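Local structure of putative short-chain dehydrogenase/reductase (Corynebacterium glutamicum, 3E9N) at residues A[6-11]-A[27-32]; A[59-64]-A[111-116]; A[75-80]-A[122-127]; A[96-101]-A[144-149]. The protein probably works as an NAD(P)(H)-dependent oxidoreductase of the short-chain dehydrogenase/reductase family, tentatively an acetoacetyl-CoA reductase. One frame throughout, in Å; residues are numbered along the deposited sequence.

Contact 1: residues A[6-11]-A[27-32]; sequences KIAVVT and RDHIVY
Lys6 and His29 meet where the two segments first come side by side. The bend of the lysine chain at chi3 (-58°) brings CE 3.6 Å from His29 NE2, with NZ approaching the same nitrogen obliquely. Lower on the ring, Lys6 CB lies by CD2, while the methyl of Ala8 comes at the imidazole obliquely and packs 3.7 Å from His29 CB. The ring's ND1 is held by the carbonyl of Leu25, with a weak bond to Asp28 OD2 in addition, and NE2 makes a weak bond to Thr78 OG1; Asp28 itself is paired with Arg211.

From here the backbones run as parallel strands, the first and second of a Rossmann-type beta-alpha-beta unit whose connection is helix 16-25. Ile30 N bonds to Lys6 O, Ala8 N to Ile30 O at 3.1 Å, Tyr32 N to Ala8 O at 2.8 Å, and Val10 N to Tyr32 O.

Ala8 and Val31 share the sheet face turned to helix 16-25, where both touch Leu25. Val31 CG2 is 4.1 Å from Ala8 CB, and its other branch, CG1, reaches Val10 CG2. On the other face Ile7 and Tyr32 pack diagonally, with Ile7 CG2 4.0 Å from CE2 of the tyrosine ring. The edge of that ring faces Ala8 O in its plane, CD2 standing 3.5 Å from the oxygen, and Leu70 and Leu73 also pack on the tyrosine.

Contact 2: residues A[59-64]-A[111-116]; sequences KEVLEE and AELSRQ
Glu112 slides past Val61 and Leu62, the side chains running in opposite directions where the end of helix 57-63 meets helix 95-124 and the segments 59-63 and 111-116 cross at 79°. Its CB sits 4.0 Å from Leu62 CD2, and Val61 CG1 is equally near. CG, anti to the backbone N, packs closer, 3.6 Å from Val61 CG1; the same valine methyl also rests against the backbone and CB of Leu113. At chi2 (75°) the chain bends, and CD turns off toward the next turn of its own helix. There Arg115 grips the carboxylate side-on: NE bonds to OE1 at 2.8 Å from above the carboxylate plane, and NH1 meets OE2 on its syn side at 2.7 Å. OE2 takes a second bond on its anti side, from Gln116 NE2 at 2.7 Å.

That amide nitrogen makes the hydrogen bond between the helices, since it also donates to Val61 O at 2.9 Å, in the carbonyl plane and on a lone pair. Close by, helix 57-63 ends in a wider pi-type turn, Lys59 O accepting from both Glu63 N and Glu64 N. Val96 of the second subunit packs on Leu62 and Glu112. With three donors on a buried carboxylate, Glu112 is probably ionised; its grip on NE2 fixes which end of the Gln116 amide is nitrogen and turns it to Val61 O.

Contact 3: residues A[75-80]-A[122-127]; sequences HVDTLV and RAASGC
His75 lays one face of its imidazole on the methyl of Ala123, a CH-pi contact with CB 3.8 Å from the ring centroid and 13° off the normal. Plain packing continues beside it: His75 CB is 3.8 Å from Ala124 CB, and that methyl also presses on Val76 O (3.3 Å) and lies 3.7 Å from Asp77 OD1. The other carboxylate oxygen, OD2, is bound to Ile7 N on the neighbouring strand.

Backbone bonds take over where the helix stops. Ser125, with positive phi, closes it in a Schellman motif, and Gly126 then passes without a side chain close against Asp77 O. This oxygen accepts from Cys127 N at 2.7 Å, and Leu79 N returns a bond to Cys127 O at 2.9 Å. Thr78 and Cys127 form the parallel bridge between these two bonds, with Thr78 CA giving a CA-H...O contact to Cys127 O.

The exit of helix 95-124 thus feeds directly into strand 127-131, laid alongside strand 78-81 in a beta-alpha-beta crossover of the Rossmann sheet. Strand 7-11 flanks strand 78-81 on its other edge, Leu79 packs on Leu117 of helix 95-124, and Thr78 turns to Ile214 of helix 203-214.

Contact 4: residues A[96-101]-A[144-149]; sequences VAEWHA and TIYAAS
Glu98 comes first along helix 95-124 to touch helix 144-164, crossing Ile145 at about a right angle. Its CB lies 3.9 Å from Ile145 CD1, and the chain, extended beyond CG, carries OE2 on to 3.7 Å from the same methyl. OE2 is also 3.4 Å from Tyr146 OH, the carboxylate and phenol planes lying only 15° apart.

Trp99 follows and makes the broader contact. Ile145 CG1 sits over one face of the indole, 3.6 Å from the centroid of the five-membered ring and 19° off its normal, a CH-pi contact; Ile145 CD1 lies 3.8 Å from Trp99 CD1. The six-membered ring reaches on to the other helix: CZ2 is 3.5 Å from Thr144 CG2, while Ala148 CB lies at the ring edge, 3.6 Å from CH2. Ala111 of the second subunit packs on Trp99, and Leu156 of that subunit on Thr144.

The segments 96-101 and 144-149 run 24° apart, on the pair of helices that in many members of this family builds a four-helix interface with a second subunit. The sequence around Tyr146 matches the Tyr-X-X-X-Lys signature, so Tyr146 is probably the catalytic tyrosine.

Contacts 1 and 3 lie side by side in one parallel sheet, on its neighbouring strands 7-11 and 78-81, their centres 10 Å apart, joined by the probable hydrogen bond of Val9 N to Thr78 O (2.7 Å). Contact 2 lies beside the C-terminal end of strand 7-11, where Thr11 CG2 touches Leu113 CD2 at 3.7 Å, and meets contact 3 where Ser114 OG packs on Leu79 CD2. Helix 95-124 runs through contacts 2, 3 and 4, whose segments alternate along the chain. Contacts 2 and 4, with nearest atoms about 7 Å apart, both face the second subunit. Contact 4, which holds the probable catalytic Tyr146, lies about 30 Å from contact 1, centre to centre.

Contact 1: residues A[6-11]-A[27-32]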
loop_
_atom_site.group_PDB
_atom_site.type_symbol
_atom_site.label_atom_id
_atom_site.label_comp_id
_atom_site.label_asym_id
_atom_site.label_seq_id
_atom_site.Cartn_x
_atom_site.Cartn_y
_atom_site.Cartn_z
ATOM N N LYS A 6 -2.557 3.935 -36.288
ATOM C CA LYS A 6 -2.106 3.191 -35.050
ATOM C C LYS A 6 -3.032 2.055 -34.714
ATOM O O LYS A 6 -4.237 2.087 -35.042
ATOM C CB LYS A 6 -2.038 4.119 -33.847
ATOM C CG LYS A 6 -1.043 5.263 -34.030
ATOM C CD LYS A 6 -0.494 5.786 -32.692
ATOM C CE LYS A 6 -1.579 6.269 -31.785
ATOM N NZ LYS A 6 -1.116 6.153 -30.309
ATOM N N ILE A 7 -2.500 1.057 -34.023
ATOM C CA ILE A 7 -3.299 -0.128 -33.773
ATOM C C ILE A 7 -3.649 -0.402 -32.322
ATOM O O ILE A 7 -2.774 -0.452 -31.464
ATOM C CB ILE A 7 -2.622 -1.334 -34.418
ATOM C CG1 ILE A 7 -2.787 -1.185 -35.962
ATOM C CG2 ILE A 7 -3.237 -2.622 -33.930
ATOM C CD1 ILE A 7 -1.496 -1.228 -36.707
ATOM N N ALA A 8 -4.934 -0.625 -32.075
ATOM C CA ALA A 8 -5.471 -0.828 -30.751
ATOM C C ALA A 8 -6.139 -2.186 -30.669
ATOM O O ALA A 8 -6.809 -2.622 -31.626
ATOM C CB ALA A 8 -6.527 0.258 -30.445
ATOM N N VAL A 9 -5.975 -2.854 -29.524
ATOM C CA VAL A 9 -6.747 -4.081 -29.210
ATOM C C VAL A 9 -7.464 -3.884 -27.864
ATOM O O VAL A 9 -6.851 -3.508 -26.870
ATOM C CB VAL A 9 -5.811 -5.302 -29.064
ATOM C CG1 VAL A 9 -6.596 -6.546 -28.602
ATOM C CG2 VAL A 9 -5.082 -5.561 -30.339
ATOM N N VAL A 10 -8.764 -4.151 -27.842
ATOM C CA VAL A 10 -9.578 -3.914 -26.666
ATOM C C VAL A 10 -10.428 -5.143 -26.402
ATOM O O VAL A 10 -11.256 -5.507 -27.260
ATOM C CB VAL A 10 -10.539 -2.724 -26.897
ATOM C CG1 VAL A 10 -11.476 -2.559 -25.713
ATOM C CG2 VAL A 10 -9.784 -1.435 -27.224
ATOM N N THR A 11 -10.222 -5.771 -25.231
ATOM C CA THR A 11 -11.060 -6.865 -24.749
ATOM C C THR A 11 -12.253 -6.347 -23.951
ATOM O O THR A 11 -12.287 -5.199 -23.496
ATOM C CB THR A 11 -10.271 -7.922 -23.916
ATOM O OG1 THR A 11 -9.771 -7.348 -22.693
ATOM C CG2 THR A 11 -9.108 -8.526 -24.721
ATOM N N ARG A 27 -10.905 7.151 -32.980
ATOM C CA ARG A 27 -10.534 8.435 -33.531
ATOM C C ARG A 27 -9.165 8.329 -34.224
ATOM O O ARG A 27 -8.950 8.925 -35.282
ATOM C CB ARG A 27 -10.546 9.552 -32.463
ATOM C CG ARG A 27 -11.956 9.768 -31.787
ATOM C CD ARG A 27 -11.907 10.228 -30.277
ATOM N NE ARG A 27 -10.951 11.315 -30.057
ATOM C CZ ARG A 27 -10.502 11.729 -28.870
ATOM N NH1 ARG A 27 -10.904 11.161 -27.748
ATOM N NH2 ARG A 27 -9.621 12.725 -28.808
ATOM N N ASP A 28 -8.232 7.574 -33.671
ATOM C CA ASP A 28 -6.894 7.631 -34.219
ATOM C C ASP A 28 -6.236 6.264 -34.281
ATOM O O ASP A 28 -5.026 6.210 -34.414
ATOM C CB ASP A 28 -6.008 8.609 -33.412
ATOM C CG ASP A 28 -5.967 8.265 -31.917
ATOM O OD1 ASP A 28 -5.103 8.803 -31.186
ATOM O OD2 ASP A 28 -6.807 7.427 -31.476
ATOM N N HIS A 29 -7.005 5.181 -34.104
ATOM C CA HIS A 29 -6.489 3.815 -34.223
ATOM C C HIS A 29 -7.537 3.045 -35.044
ATOM O O HIS A 29 -8.751 3.359 -34.962
ATOM C CB HIS A 29 -6.415 3.056 -32.875
ATOM C CG HIS A 29 -5.521 3.658 -31.813
ATOM N ND1 HIS A 29 -5.859 4.796 -31.086
ATOM C CD2 HIS A 29 -4.370 3.200 -31.262
ATOM C CE1 HIS A 29 -4.930 5.036 -30.175
ATOM N NE2 HIS A 29 -4.007 4.092 -30.263
ATOM N N ILE A 30 -7.070 2.057 -35.824
ATOM C CA ILE A 30 -7.865 0.908 -36.217
ATOM C C ILE A 30 -7.996 0.043 -34.972
ATOM O O ILE A 30 -7.006 -0.343 -34.380
ATOM C CB ILE A 30 -7.099 0.074 -37.320
ATOM C CG1 ILE A 30 -7.027 0.860 -38.642
ATOM C CG2 ILE A 30 -7.777 -1.286 -37.598
ATOM C CD1 ILE A 30 -5.583 0.979 -39.149
ATOM N N VAL A 31 -9.211 -0.242 -34.543
ATOM C CA VAL A 31 -9.429 -0.931 -33.270
ATOM C C VAL A 31 -9.913 -2.370 -33.451
ATOM O O VAL A 31 -11.007 -2.602 -34.012
ATOM C CB VAL A 31 -10.512 -0.209 -32.428
ATOM C CG1 VAL A 31 -10.771 -0.968 -31.145
ATOM C CG2 VAL A 31 -10.128 1.234 -32.129
ATOM N N TYR A 32 -9.133 -3.335 -32.965
ATOM C CA TYR A 32 -9.649 -4.699 -32.832
ATOM C C TYR A 32 -10.397 -4.872 -31.545
ATOM O O TYR A 32 -9.812 -4.932 -30.486
ATOM C CB TYR A 32 -8.554 -5.715 -32.965
ATOM C CG TYR A 32 -7.884 -5.585 -34.314
ATOM C CD1 TYR A 32 -8.226 -6.428 -35.387
ATOM C CD2 TYR A 32 -6.953 -4.592 -34.532
ATOM C CE1 TYR A 32 -7.616 -6.291 -36.641
ATOM C CE2 TYR A 32 -6.350 -4.450 -35.751
ATOM C CZ TYR A 32 -6.678 -5.295 -36.805
ATOM O OH TYR A 32 -6.045 -5.100 -38.002
#

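Contact 2: residues A[59-64]-A[111-116]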
loop_
_atom_site.group_PDB
_atom_site.type_symbol
_atom_site.label_atom_id
_atom_site.label_comp_id
_atom_site.label_asym_id
_atom_site.label_seq_id
_atom_site.Cartn_x
_atom_site.Cartn_y
_atom_site.Cartn_z
ATOM N N LYS A 59 -11.164 -19.151 -23.513
ATOM C CA LYS A 59 -10.919 -20.311 -24.342
ATOM C C LYS A 59 -9.836 -20.005 -25.384
ATOM O O LYS A 59 -8.812 -20.714 -25.470
ATOM C CB LYS A 59 -12.217 -20.828 -24.976
ATOM N N GLU A 60 -10.031 -18.947 -26.161
ATOM C CA GLU A 60 -9.032 -18.588 -27.169
ATOM C C GLU A 60 -7.646 -18.231 -26.592
ATOM O O GLU A 60 -6.635 -18.843 -26.972
ATOM C CB GLU A 60 -9.605 -17.552 -28.169
ATOM C CG GLU A 60 -10.791 -18.155 -28.953
ATOM C CD GLU A 60 -11.779 -17.137 -29.530
ATOM O OE1 GLU A 60 -13.018 -17.395 -29.471
ATOM O OE2 GLU A 60 -11.329 -16.082 -30.050
ATOM N N VAL A 61 -7.572 -17.316 -25.628
ATOM C CA VAL A 61 -6.245 -16.955 -25.098
ATOM C C VAL A 61 -5.532 -18.084 -24.327
ATOM O O VAL A 61 -4.334 -18.333 -24.511
ATOM C CB VAL A 61 -6.321 -15.658 -24.235
ATOM C CG1 VAL A 61 -4.966 -15.310 -23.586
ATOM C CG2 VAL A 61 -6.853 -14.479 -25.083
ATOM N N LEU A 62 -6.272 -18.757 -23.451
ATOM C CA LEU A 62 -5.689 -19.771 -22.554
ATOM C C LEU A 62 -5.668 -21.188 -23.130
ATOM O O LEU A 62 -4.707 -21.917 -22.946
ATOM C CB LEU A 62 -6.412 -19.797 -21.206
ATOM C CG LEU A 62 -6.488 -18.443 -20.525
ATOM C CD1 LEU A 62 -7.134 -18.605 -19.150
ATOM C CD2 LEU A 62 -5.091 -17.764 -20.466
ATOM N N GLU A 63 -6.723 -21.602 -23.806
ATOM C CA GLU A 63 -6.746 -22.989 -24.259
ATOM C C GLU A 63 -6.146 -23.145 -25.658
ATOM O O GLU A 63 -5.295 -24.002 -25.855
ATOM C CB GLU A 63 -8.150 -23.614 -24.106
ATOM C CG GLU A 63 -8.572 -23.735 -22.614
ATOM C CD GLU A 63 -10.073 -24.033 -22.434
ATOM O OE1 GLU A 63 -10.761 -23.317 -21.623
ATOM O OE2 GLU A 63 -10.554 -24.975 -23.129
ATOM N N GLU A 64 -6.521 -22.270 -26.593
ATOM C CA GLU A 64 -6.031 -22.343 -27.984
ATOM C C GLU A 64 -4.733 -21.591 -28.364
ATOM O O GLU A 64 -4.368 -21.532 -29.523
ATOM C CB GLU A 64 -7.159 -21.933 -28.910
ATOM C CG GLU A 64 -8.450 -22.699 -28.576
ATOM C CD GLU A 64 -9.616 -22.201 -29.378
ATOM O OE1 GLU A 64 -9.424 -21.219 -30.121
ATOM O OE2 GLU A 64 -10.717 -22.777 -29.283
ATOM N N ALA A 111 -2.362 -11.383 -18.537
ATOM C CA ALA A 111 -0.977 -11.783 -18.601
ATOM C C ALA A 111 -0.641 -12.534 -19.897
ATOM O O ALA A 111 0.404 -12.310 -20.480
ATOM C CB ALA A 111 -0.631 -12.662 -17.425
ATOM N N GLU A 112 -1.463 -13.486 -20.308
ATOM C CA GLU A 112 -1.048 -14.358 -21.425
ATOM C C GLU A 112 -1.347 -13.715 -22.795
ATOM O O GLU A 112 -0.553 -13.841 -23.716
ATOM C CB GLU A 112 -1.737 -15.733 -21.278
ATOM C CG GLU A 112 -1.760 -16.607 -22.580
ATOM C CD GLU A 112 -0.399 -17.225 -22.900
ATOM O OE1 GLU A 112 0.545 -17.123 -22.070
ATOM O OE2 GLU A 112 -0.281 -17.786 -24.010
ATOM N N LEU A 113 -2.469 -12.984 -22.908
ATOM C CA LEU A 113 -2.693 -12.134 -24.065
ATOM C C LEU A 113 -1.602 -11.094 -24.247
ATOM O O LEU A 113 -1.190 -10.828 -25.384
ATOM C CB LEU A 113 -4.062 -11.416 -24.053
ATOM C CG LEU A 113 -4.379 -10.564 -25.332
ATOM C CD1 LEU A 113 -4.355 -11.395 -26.583
ATOM C CD2 LEU A 113 -5.724 -9.835 -25.261
ATOM N N SER A 114 -1.110 -10.511 -23.163
ATOM C CA SER A 114 -0.047 -9.534 -23.318
ATOM C C SER A 114 1.219 -10.271 -23.745
ATOM O O SER A 114 2.035 -9.739 -24.472
ATOM C CB SER A 114 0.242 -8.778 -22.017
ATOM O OG SER A 114 -0.910 -8.175 -21.503
ATOM N N ARG A 115 1.419 -11.485 -23.269
ATOM C CA ARG A 115 2.620 -12.190 -23.640
ATOM C C ARG A 115 2.568 -12.526 -25.147
ATOM O O ARG A 115 3.569 -12.417 -25.871
ATOM C CB ARG A 115 2.786 -13.453 -22.763
ATOM C CG ARG A 115 4.157 -14.192 -22.934
ATOM C CD ARG A 115 4.112 -15.707 -22.477
ATOM N NE ARG A 115 3.070 -16.496 -23.165
ATOM C CZ ARG A 115 3.224 -17.048 -24.378
ATOM N NH1 ARG A 115 2.223 -17.726 -24.966
ATOM N NH2 ARG A 115 4.371 -16.877 -25.038
ATOM N N GLN A 116 1.392 -12.930 -25.617
ATOM C CA GLN A 116 1.275 -13.372 -27.005
ATOM C C GLN A 116 1.473 -12.171 -27.913
ATOM O O GLN A 116 1.999 -12.328 -29.012
ATOM C CB GLN A 116 -0.093 -14.069 -27.299
ATOM C CG GLN A 116 -0.330 -15.390 -26.517
ATOM C CD GLN A 116 -1.806 -15.758 -26.451
ATOM O OE1 GLN A 116 -2.640 -15.048 -27.019
ATOM N NE2 GLN A 116 -2.144 -16.853 -25.755
#

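Contact 3: residues A[75-80]-A[122-127]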
loop_
_atom_site.group_PDB
_atom_site.type_symbol
_atom_site.label_atom_id
_atom_site.label_comp_id
_atom_site.label_asym_id
_atom_site.label_seq_id
_atom_site.Cartn_x
_atom_site.Cartn_y
_atom_site.Cartn_z
ATOM N N HIS A 75 2.659 -4.677 -35.106
ATOM C CA HIS A 75 2.814 -3.543 -34.161
ATOM C C HIS A 75 1.475 -3.353 -33.420
ATOM O O HIS A 75 0.441 -3.219 -34.052
ATOM C CB HIS A 75 3.159 -2.268 -34.912
ATOM C CG HIS A 75 4.575 -2.207 -35.399
ATOM N ND1 HIS A 75 5.061 -3.035 -36.396
ATOM C CD2 HIS A 75 5.604 -1.397 -35.054
ATOM C CE1 HIS A 75 6.335 -2.749 -36.625
ATOM N NE2 HIS A 75 6.689 -1.759 -35.828
ATOM N N VAL A 76 1.457 -3.406 -32.099
ATOM C CA VAL A 76 0.254 -2.978 -31.377
ATOM C C VAL A 76 0.585 -1.743 -30.518
ATOM O O VAL A 76 1.490 -1.805 -29.669
ATOM C CB VAL A 76 -0.280 -4.058 -30.418
ATOM C CG1 VAL A 76 -1.553 -3.516 -29.623
ATOM C CG2 VAL A 76 -0.623 -5.361 -31.182
ATOM N N ASP A 77 -0.156 -0.653 -30.730
ATOM C CA ASP A 77 0.125 0.622 -30.030
ATOM C C ASP A 77 -0.563 0.695 -28.659
ATOM O O ASP A 77 0.013 1.184 -27.712
ATOM C CB ASP A 77 -0.299 1.812 -30.904
ATOM C CG ASP A 77 0.465 1.838 -32.221
ATOM O OD1 ASP A 77 1.589 2.366 -32.231
ATOM O OD2 ASP A 77 -0.035 1.300 -33.243
ATOM N N THR A 78 -1.792 0.173 -28.585
ATOM C CA THR A 78 -2.616 0.255 -27.420
ATOM C C THR A 78 -3.339 -1.098 -27.240
ATOM O O THR A 78 -4.050 -1.591 -28.143
ATOM C CB THR A 78 -3.677 1.404 -27.587
ATOM O OG1 THR A 78 -3.013 2.629 -27.898
ATOM C CG2 THR A 78 -4.501 1.601 -26.328
ATOM N N LEU A 79 -3.172 -1.677 -26.062
ATOM C CA LEU A 79 -3.869 -2.876 -25.649
ATOM C C LEU A 79 -4.574 -2.564 -24.317
ATOM O O LEU A 79 -3.920 -2.215 -23.306
ATOM C CB LEU A 79 -2.836 -3.991 -25.430
ATOM C CG LEU A 79 -3.312 -5.311 -24.794
ATOM C CD1 LEU A 79 -4.526 -6.001 -25.575
ATOM C CD2 LEU A 79 -2.101 -6.305 -24.527
ATOM N N VAL A 80 -5.891 -2.694 -24.308
ATOM C CA VAL A 80 -6.697 -2.376 -23.128
ATOM C C VAL A 80 -7.483 -3.623 -22.723
ATOM O O VAL A 80 -8.262 -4.133 -23.511
ATOM C CB VAL A 80 -7.702 -1.261 -23.440
ATOM C CG1 VAL A 80 -8.694 -1.020 -22.216
ATOM C CG2 VAL A 80 -6.949 0.005 -23.862
ATOM N N ARG A 122 6.374 -4.388 -28.221
ATOM C CA ARG A 122 7.727 -3.904 -28.192
ATOM C C ARG A 122 8.031 -3.173 -29.457
ATOM O O ARG A 122 8.592 -2.073 -29.412
ATOM C CB ARG A 122 8.676 -5.078 -28.082
ATOM C CG ARG A 122 8.714 -5.647 -26.685
ATOM C CD ARG A 122 9.662 -6.799 -26.612
ATOM N NE ARG A 122 9.674 -7.401 -25.287
ATOM C CZ ARG A 122 10.446 -8.437 -24.969
ATOM N NH1 ARG A 122 11.250 -8.951 -25.886
ATOM N NH2 ARG A 122 10.433 -8.948 -23.744
ATOM N N ALA A 123 7.636 -3.774 -30.583
ATOM C CA ALA A 123 7.844 -3.183 -31.888
ATOM C C ALA A 123 7.230 -1.800 -32.002
ATOM O O ALA A 123 7.787 -0.972 -32.678
ATOM C CB ALA A 123 7.271 -4.119 -33.048
ATOM N N ALA A 124 6.057 -1.590 -31.405
ATOM C CA ALA A 124 5.379 -0.297 -31.484
ATOM C C ALA A 124 5.679 0.600 -30.299
ATOM O O ALA A 124 5.190 1.730 -30.251
ATOM C CB ALA A 124 3.828 -0.471 -31.625
ATOM N N SER A 125 6.476 0.119 -29.346
ATOM C CA SER A 125 6.538 0.726 -28.011
ATOM C C SER A 125 5.140 1.037 -27.394
ATOM O O SER A 125 4.882 2.156 -26.939
ATOM C CB SER A 125 7.392 2.005 -28.041
ATOM O OG SER A 125 8.709 1.692 -28.404
ATOM N N GLY A 126 4.246 0.063 -27.405
ATOM C CA GLY A 126 2.848 0.324 -27.079
ATOM C C GLY A 126 2.536 0.518 -25.606
ATOM O O GLY A 126 3.405 0.428 -24.711
ATOM N N CYS A 127 1.268 0.787 -25.349
ATOM C CA CYS A 127 0.762 0.975 -23.994
ATOM C C CYS A 127 -0.181 -0.156 -23.667
ATOM O O CYS A 127 -1.079 -0.442 -24.472
ATOM C CB CYS A 127 -0.074 2.241 -23.931
ATOM S SG CYS A 127 0.850 3.678 -24.190
#

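Contact 4: residues A[96-101]-A[144-149]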
loop_
_atom_site.group_PDB
_atom_site.type_symbol
_atom_site.label_atom_id
_atom_site.label_comp_id
_atom_site.label_asym_id
_atom_site.label_seq_id
_atom_site.Cartn_x
_atom_site.Cartn_y
_atom_site.Cartn_z
ATOM N N VAL A 96 -15.136 -23.152 -6.216
ATOM C CA VAL A 96 -13.930 -23.471 -6.943
ATOM C C VAL A 96 -14.079 -22.991 -8.376
ATOM O O VAL A 96 -13.176 -22.352 -8.936
ATOM C CB VAL A 96 -13.565 -24.985 -6.928
ATOM C CG1 VAL A 96 -12.339 -25.223 -7.794
ATOM C CG2 VAL A 96 -13.266 -25.465 -5.536
ATOM N N ALA A 97 -15.222 -23.299 -8.962
ATOM C CA ALA A 97 -15.478 -22.898 -10.321
ATOM C C ALA A 97 -15.469 -21.361 -10.430
ATOM O O ALA A 97 -14.939 -20.805 -11.372
ATOM C CB ALA A 97 -16.832 -23.528 -10.853
ATOM N N GLU A 98 -16.035 -20.695 -9.439
ATOM C CA GLU A 98 -15.942 -19.246 -9.317
ATOM C C GLU A 98 -14.479 -18.692 -9.255
ATOM O O GLU A 98 -14.135 -17.815 -10.020
ATOM C CB GLU A 98 -16.711 -18.837 -8.091
ATOM C CG GLU A 98 -17.554 -17.571 -8.246
ATOM C CD GLU A 98 -18.478 -17.398 -7.026
ATOM O OE1 GLU A 98 -19.421 -18.236 -6.864
ATOM O OE2 GLU A 98 -18.246 -16.469 -6.212
ATOM N N TRP A 99 -13.617 -19.219 -8.375
ATOM C CA TRP A 99 -12.183 -18.911 -8.419
ATOM C C TRP A 99 -11.550 -19.019 -9.805
ATOM O O TRP A 99 -10.792 -18.130 -10.220
ATOM C CB TRP A 99 -11.387 -19.833 -7.491
ATOM C CG TRP A 99 -11.390 -19.358 -6.104
ATOM C CD1 TRP A 99 -12.119 -19.855 -5.059
ATOM C CD2 TRP A 99 -10.628 -18.267 -5.585
ATOM N NE1 TRP A 99 -11.844 -19.144 -3.914
ATOM C CE2 TRP A 99 -10.919 -18.173 -4.205
ATOM C CE3 TRP A 99 -9.695 -17.396 -6.139
ATOM C CZ2 TRP A 99 -10.340 -17.211 -3.381
ATOM C CZ3 TRP A 99 -9.129 -16.426 -5.310
ATOM C CH2 TRP A 99 -9.453 -16.352 -3.948
ATOM N N HIS A 100 -11.795 -20.135 -10.472
ATOM C CA HIS A 100 -11.190 -20.361 -11.784
ATOM C C HIS A 100 -11.721 -19.344 -12.796
ATOM O O HIS A 100 -10.972 -18.746 -13.554
ATOM C CB HIS A 100 -11.458 -21.780 -12.295
ATOM C CG HIS A 100 -10.673 -22.833 -11.590
ATOM N ND1 HIS A 100 -9.290 -22.870 -11.600
ATOM C CD2 HIS A 100 -11.073 -23.905 -10.858
ATOM C CE1 HIS A 100 -8.873 -23.913 -10.902
ATOM N NE2 HIS A 100 -9.934 -24.556 -10.440
ATOM N N ALA A 101 -13.019 -19.118 -12.780
ATOM C CA ALA A 101 -13.607 -18.165 -13.718
ATOM C C ALA A 101 -12.993 -16.751 -13.549
ATOM O O ALA A 101 -12.539 -16.114 -14.508
ATOM C CB ALA A 101 -15.120 -18.129 -13.525
ATOM N N THR A 144 -14.085 -12.616 -1.125
ATOM C CA THR A 144 -12.735 -13.086 -0.999
ATOM C C THR A 144 -12.101 -13.227 -2.394
ATOM O O THR A 144 -10.931 -12.916 -2.592
ATOM C CB THR A 144 -12.781 -14.427 -0.229
ATOM O OG1 THR A 144 -11.863 -14.423 0.880
ATOM C CG2 THR A 144 -12.532 -15.604 -1.131
ATOM N N ILE A 145 -12.894 -13.649 -3.370
ATOM C CA ILE A 145 -12.391 -13.893 -4.696
ATOM C C ILE A 145 -12.133 -12.588 -5.434
ATOM O O ILE A 145 -11.190 -12.480 -6.216
ATOM C CB ILE A 145 -13.396 -14.755 -5.501
ATOM C CG1 ILE A 145 -13.598 -16.091 -4.800
ATOM C CG2 ILE A 145 -12.922 -14.951 -6.931
ATOM C CD1 ILE A 145 -14.627 -16.992 -5.430
ATOM N N TYR A 146 -12.960 -11.586 -5.177
ATOM C CA TYR A 146 -12.809 -10.345 -5.877
ATOM C C TYR A 146 -11.595 -9.610 -5.390
ATOM O O TYR A 146 -10.802 -9.168 -6.194
ATOM C CB TYR A 146 -14.104 -9.526 -5.837
ATOM C CG TYR A 146 -15.286 -10.445 -6.105
ATOM C CD1 TYR A 146 -15.203 -11.434 -7.086
ATOM C CD2 TYR A 146 -16.457 -10.374 -5.347
ATOM C CE1 TYR A 146 -16.271 -12.315 -7.325
ATOM C CE2 TYR A 146 -17.540 -11.261 -5.590
ATOM C CZ TYR A 146 -17.423 -12.223 -6.584
ATOM O OH TYR A 146 -18.439 -13.102 -6.833
ATOM N N ALA A 147 -11.404 -9.568 -4.075
ATOM C CA ALA A 147 -10.210 -8.973 -3.468
ATOM C C ALA A 147 -8.950 -9.635 -4.006
ATOM O O ALA A 147 -7.987 -8.961 -4.346
ATOM C CB ALA A 147 -10.276 -9.102 -1.941
ATOM N N ALA A 148 -8.972 -10.948 -4.145
ATOM C CA ALA A 148 -7.754 -11.635 -4.508
ATOM C C ALA A 148 -7.350 -11.359 -5.941
ATOM O O ALA A 148 -6.180 -11.087 -6.243
ATOM C CB ALA A 148 -7.852 -13.097 -4.237
ATOM N N SER A 149 -8.323 -11.399 -6.835
ATOM C CA SER A 149 -8.038 -11.176 -8.231
ATOM C C SER A 149 -7.679 -9.736 -8.502
ATOM O O SER A 149 -6.818 -9.468 -9.334
ATOM C CB SER A 149 -9.186 -11.606 -9.110
ATOM O OG SER A 149 -10.360 -10.952 -8.683
#